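Local coordinates for aspartate--tRNA(Asp/Asn) ligase (PDB 1WYD), which attaches aspartate to tRNA(Asp) and also to tRNA(Asn), after first activating the amino acid with ATP to aspartyl-adenylate, at the interface of chains A and B. Sequence-based numbering; all coordinates share one arbitrary frame. Chains: chain A/B, hypothetical aspartyl-tRNA synthetase.

Contact 1: the interface of chains A and B. Residues chain A 385-386, 389; chain B 99, 101-103, 119-120, 123.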
loop_
_atom_site.group_PDB
_atom_site.type_symbol
_atom_site.label_atom_id
_atom_site.label_comp_id
_atom_site.label_asym_id
_atom_site.label_seq_id
_atom_site.Cartn_x
_atom_site.Cartn_y
_atom_site.Cartn_z
ATOM N N LYS A 385 27.881 -2.471 -0.306
ATOM C CA LYS A 385 28.449 -1.156 -0.570
ATOM C C LYS A 385 27.945 -0.071 0.369
ATOM O O LYS A 385 28.704 0.813 0.761
ATOM C CB LYS A 385 28.209 -0.713 -2.025
ATOM C CG LYS A 385 26.767 -0.827 -2.539
ATOM C CD LYS A 385 26.621 -0.099 -3.913
ATOM C CE LYS A 385 26.949 1.385 -3.759
ATOM N NZ LYS A 385 26.792 2.134 -5.017
ATOM N N TRP A 386 26.679 -0.170 0.758
ATOM C CA TRP A 386 26.023 0.909 1.505
ATOM C C TRP A 386 26.514 0.931 2.914
ATOM O O TRP A 386 26.464 1.962 3.599
ATOM C CB TRP A 386 24.524 0.687 1.500
ATOM C CG TRP A 386 23.973 0.364 0.126
ATOM C CD1 TRP A 386 23.591 -0.862 -0.341
ATOM C CD2 TRP A 386 23.740 1.287 -0.940
ATOM N NE1 TRP A 386 23.118 -0.756 -1.629
ATOM C CE2 TRP A 386 23.206 0.550 -2.027
ATOM C CE3 TRP A 386 23.938 2.661 -1.095
ATOM C CZ2 TRP A 386 22.858 1.143 -3.245
ATOM C CZ3 TRP A 386 23.591 3.256 -2.295
ATOM C CH2 TRP A 386 23.042 2.496 -3.358
ATOM N N TYR A 389 29.223 3.521 4.712
ATOM C CA TYR A 389 28.963 4.917 5.015
ATOM C C TYR A 389 27.896 5.062 6.065
ATOM O O TYR A 389 26.871 5.711 5.865
ATOM C CB TYR A 389 28.553 5.633 3.741
ATOM C CG TYR A 389 29.651 5.627 2.744
ATOM C CD1 TYR A 389 29.546 4.909 1.553
ATOM C CD2 TYR A 389 30.816 6.334 2.996
ATOM C CE1 TYR A 389 30.591 4.902 0.628
ATOM C CE2 TYR A 389 31.877 6.322 2.080
ATOM C CZ TYR A 389 31.757 5.605 0.909
ATOM O OH TYR A 389 32.815 5.643 0.036
ATOM N N LYS B 99 33.853 5.035 6.081
ATOM C CA LYS B 99 34.985 5.366 5.224
ATOM C C LYS B 99 35.011 6.866 4.873
ATOM O O LYS B 99 33.974 7.548 4.820
ATOM C CB LYS B 99 34.976 4.517 3.942
ATOM C CG LYS B 99 35.129 3.026 4.176
ATOM C CD LYS B 99 36.041 2.404 3.105
ATOM C CE LYS B 99 35.931 0.871 3.067
ATOM N NZ LYS B 99 36.347 0.188 4.345
ATOM N N PRO B 101 37.303 9.819 2.317
ATOM C CA PRO B 101 36.234 10.816 2.374
ATOM C C PRO B 101 34.968 10.252 1.760
ATOM O O PRO B 101 34.989 9.168 1.144
ATOM C CB PRO B 101 36.767 11.915 1.457
ATOM C CG PRO B 101 37.487 11.137 0.379
ATOM C CD PRO B 101 38.197 10.054 1.170
ATOM N N LEU B 102 33.886 11.009 1.892
ATOM C CA LEU B 102 32.588 10.649 1.327
ATOM C C LEU B 102 32.595 10.889 -0.169
ATOM O O LEU B 102 33.215 11.849 -0.648
ATOM C CB LEU B 102 31.489 11.510 1.929
ATOM C CG LEU B 102 31.032 11.287 3.366
ATOM C CD1 LEU B 102 29.770 12.127 3.568
ATOM C CD2 LEU B 102 30.756 9.826 3.699
ATOM N N PRO B 103 31.907 10.025 -0.902
ATOM C CA PRO B 103 31.714 10.228 -2.338
ATOM C C PRO B 103 30.572 11.216 -2.619
ATOM O O PRO B 103 30.453 11.735 -3.735
ATOM C CB PRO B 103 31.354 8.824 -2.843
ATOM C CG PRO B 103 30.685 8.145 -1.633
ATOM C CD PRO B 103 31.289 8.774 -0.419
ATOM N N ARG B 119 24.357 6.344 -7.642
ATOM C CA ARG B 119 25.406 5.424 -7.165
ATOM C C ARG B 119 25.586 5.550 -5.651
ATOM O O ARG B 119 26.146 4.654 -4.999
ATOM C CB ARG B 119 26.762 5.667 -7.844
ATOM C CG ARG B 119 26.933 4.985 -9.186
ATOM C CD ARG B 119 28.407 4.983 -9.720
ATOM N NE ARG B 119 28.966 6.328 -9.918
ATOM C CZ ARG B 119 28.730 7.100 -10.991
ATOM N NH1 ARG B 119 27.941 6.657 -11.974
ATOM N NH2 ARG B 119 29.281 8.319 -11.091
ATOM N N GLU B 120 25.143 6.682 -5.097
ATOM C CA GLU B 120 25.304 6.939 -3.666
ATOM C C GLU B 120 23.996 7.499 -3.143
ATOM O O GLU B 120 23.920 8.563 -2.513
ATOM C CB GLU B 120 26.510 7.865 -3.415
ATOM C CG GLU B 120 27.835 7.292 -3.903
ATOM C CD GLU B 120 28.269 6.050 -3.129
ATOM O OE1 GLU B 120 27.782 5.812 -1.996
ATOM O OE2 GLU B 120 29.127 5.300 -3.653
ATOM N N LEU B 123 23.320 8.297 0.575
ATOM C CA LEU B 123 23.904 9.534 0.986
ATOM C C LEU B 123 23.089 10.686 0.424
ATOM O O LEU B 123 22.838 11.670 1.112
ATOM C CB LEU B 123 25.385 9.610 0.560
ATOM C CG LEU B 123 26.222 8.649 1.402
ATOM C CD1 LEU B 123 27.635 8.467 0.813
ATOM C CD2 LEU B 123 26.300 9.096 2.850
#

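Contact 2: the interface of chains A and B. Residues chain A 361-362, 390-393; chain B 68, 95-96.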
loop_
_atom_site.group_PDB
_atom_site.type_symbol
_atom_site.label_atom_id
_atom_site.label_comp_id
_atom_site.label_asym_id
_atom_site.label_seq_id
_atom_site.Cartn_x
_atom_site.Cartn_y
_atom_site.Cartn_z
ATOM N N HIS A 361 25.363 -4.536 10.506
ATOM C CA HIS A 361 25.523 -3.163 10.004
ATOM C C HIS A 361 26.988 -2.829 9.711
ATOM O O HIS A 361 27.315 -1.691 9.402
ATOM C CB HIS A 361 24.971 -2.177 11.023
ATOM C CG HIS A 361 25.678 -2.237 12.342
ATOM N ND1 HIS A 361 26.491 -1.223 12.792
ATOM C CD2 HIS A 361 25.725 -3.210 13.285
ATOM C CE1 HIS A 361 27.004 -1.566 13.962
ATOM N NE2 HIS A 361 26.557 -2.769 14.284
ATOM N N LYS A 362 27.865 -3.821 9.852
ATOM C CA LYS A 362 29.286 -3.681 9.545
ATOM C C LYS A 362 29.588 -4.458 8.273
ATOM O O LYS A 362 29.173 -5.620 8.135
ATOM C CB LYS A 362 30.158 -4.229 10.691
ATOM C CG LYS A 362 30.260 -3.317 11.960
ATOM C CD LYS A 362 31.026 -4.025 13.124
ATOM C CE LYS A 362 30.767 -3.403 14.515
ATOM N NZ LYS A 362 31.326 -2.020 14.671
ATOM N N GLY A 390 28.133 4.398 7.186
ATOM C CA GLY A 390 27.290 4.536 8.358
ATOM C C GLY A 390 25.909 3.931 8.343
ATOM O O GLY A 390 24.901 4.588 8.601
ATOM N N MET A 391 25.827 2.643 8.121
ATOM C CA MET A 391 24.564 2.002 8.440
ATOM C C MET A 391 24.576 1.830 9.960
ATOM O O MET A 391 25.597 1.401 10.533
ATOM C CB MET A 391 24.369 0.710 7.691
ATOM C CG MET A 391 24.112 0.970 6.252
ATOM S SD MET A 391 22.371 1.413 5.900
ATOM C CE MET A 391 22.719 2.738 5.030
ATOM N N PRO A 392 23.466 2.250 10.582
ATOM C CA PRO A 392 23.274 2.162 12.009
ATOM C C PRO A 392 22.728 0.805 12.377
ATOM O O PRO A 392 22.149 0.090 11.540
ATOM C CB PRO A 392 22.124 3.159 12.232
ATOM C CG PRO A 392 21.265 2.949 11.084
ATOM C CD PRO A 392 22.276 2.862 9.950
ATOM N N PRO A 393 22.837 0.462 13.639
ATOM C CA PRO A 393 22.112 -0.692 14.124
ATOM C C PRO A 393 20.641 -0.609 13.752
ATOM O O PRO A 393 19.992 0.449 13.863
ATOM C CB PRO A 393 22.336 -0.639 15.647
ATOM C CG PRO A 393 23.657 0.069 15.800
ATOM C CD PRO A 393 23.700 1.073 14.660
ATOM N N VAL B 68 28.034 6.709 12.653
ATOM C CA VAL B 68 26.892 6.653 13.533
ATOM C C VAL B 68 27.404 6.643 14.959
ATOM O O VAL B 68 28.223 5.785 15.326
ATOM C CB VAL B 68 26.050 5.397 13.240
ATOM C CG1 VAL B 68 24.959 5.239 14.244
ATOM C CG2 VAL B 68 25.523 5.420 11.787
ATOM N N LEU B 95 29.307 3.594 16.827
ATOM C CA LEU B 95 28.454 2.438 16.568
ATOM C C LEU B 95 28.860 1.834 15.252
ATOM O O LEU B 95 28.932 0.616 15.108
ATOM C CB LEU B 95 26.983 2.843 16.553
ATOM C CG LEU B 95 26.456 3.509 17.823
ATOM C CD1 LEU B 95 24.994 3.806 17.669
ATOM C CD2 LEU B 95 26.695 2.635 19.068
ATOM N N SER B 96 29.139 2.710 14.295
ATOM C CA SER B 96 29.455 2.320 12.941
ATOM C C SER B 96 30.273 3.461 12.275
ATOM O O SER B 96 29.771 4.589 12.083
ATOM C CB SER B 96 28.143 2.026 12.192
ATOM O OG SER B 96 28.379 1.578 10.874
HETATM O O HOH W 1 27.954 0.763 8.173
#

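Contact 1: the interface of chains A and B
A:Tyr389 pushes its phenol ring in among B:Leu102, B:Pro103 and B:Leu123 of the partner subunit. The patch is part of the dimer interface of a class II aminoacyl-tRNA synthetase. Chain B buries 102 Å² of A:Tyr389. Its phenol end meets B:Pro103 tip to tip, with CZ 3.5 Å from the proline CD. B:Leu102 slides past in the opposite sense. Its methyl CD2 lies 3.6 Å from ring carbon CD2 of A:Tyr389. B:Leu123, in helix 121-125, crosses the tyrosine at about a right angle. The CD1 methyl of B:Leu123 sits over one face of the ring near its rim, 4.0 Å from A:Tyr389 CG. The backbone of B:Lys99 adds a polar neighbour, its O 3.7 Å from ring carbon CE2 of A:Tyr389.

Further out, B:Glu120 also crosses the tyrosine, with carboxylate and ring planes 87° apart. Its OE1 stands 4.0 Å from ring carbon CE1 of A:Tyr389. A:Lys385, in the 3-10 helix 385-388, forms the polar rim. CG sits between the backbone N and the carbonyl carbon (chi1 50°), packed over one face of the A:Trp386 indole near its rim. The chain then bends at chi3 and carries NZ to chain B. A:Lys385 NZ donates a 2.6 Å hydrogen bond to B:Arg119 O, in the carbonyl plane and on a lone pair (144° at O). The carboxylate OE2 of B:Glu120 is 4.2 Å from A:Lys385 NZ. It makes no salt bridge but may favour the ammonium charge.

Contact 2: the interface of chains A and B
A:Gly390 has a positive phi of 72°, and A:Met391 to A:Pro393 follow in extended form, which lays this stretch of backbone against B:Val68, B:Leu95 and B:Ser96. B:Ser96 makes a direct polar link. Its OG is anti to the backbone N (chi1 -177°), and this turns the hydroxyl toward chain A. B:Ser96 OG donates a hydrogen bond of 2.8 Å to A:Met391 O. The C=O...OG angle is 148°, with the donor tilted out of the carbonyl plane.

A water reinforces the link. The water lies 2.9 Å from OG of B:Ser96. On the chain A side the water is 2.8 Å from the backbone N of A:Met391. The water is also 2.8 Å from the backbone O of A:His361. The serine hydroxyl thus ties two separate segments of chain A together, one directly and both through the water. An alanine here would probably leave the A:Met391 carbonyl without this donor and the water without the serine hydroxyl.

The imidazole of A:His361 stands beside the serine. It presents its edge to chain B, with ND1 3.7 Å from CB of B:Ser96. The backbone O of B:Leu95 lies at the same edge, in the ring plane. CG of A:Lys362 lies over one face of the ring and CG of A:Pro393 over the other, which probably limits its rotation. A:Pro393 also crosses the side chain of B:Leu95 at about a right angle, its CD 4.2 Å from the leucine CB.

B:Val68 begins strand 68-77 and supplies the apolar flank. Its CG2 methyl is 4.0 Å from CA of A:Gly390. Its other methyl, CG1, reaches CB of A:Pro392 at 4.1 Å.

The chain B residues come from the OB-fold region, the anticodon-binding module of this family. The site rests that module on the catalytic part of the other subunit and probably helps to steady it.

Contact 1 and contact 2 are neighbours, with the centres of their C-alpha atoms about 13 Å apart. On chain A they draw on one continuous segment: contact 1 uses residues 385, 386 and 389, while contact 2 uses 390 to 393 and adds 361 and 362. On chain B, 95-96 of contact 2 and 99 and 101-103 of contact 1 are close in sequence. Contact 1 adds residues 119, 120 and 123, the last in helix 121-125; contact 2 adds the first residue of strand 68-77. Together they join the catalytic part of one subunit to the OB-fold region and nearby chain of the other. The two-fold axis repeats both contacts, as suits a homodimer.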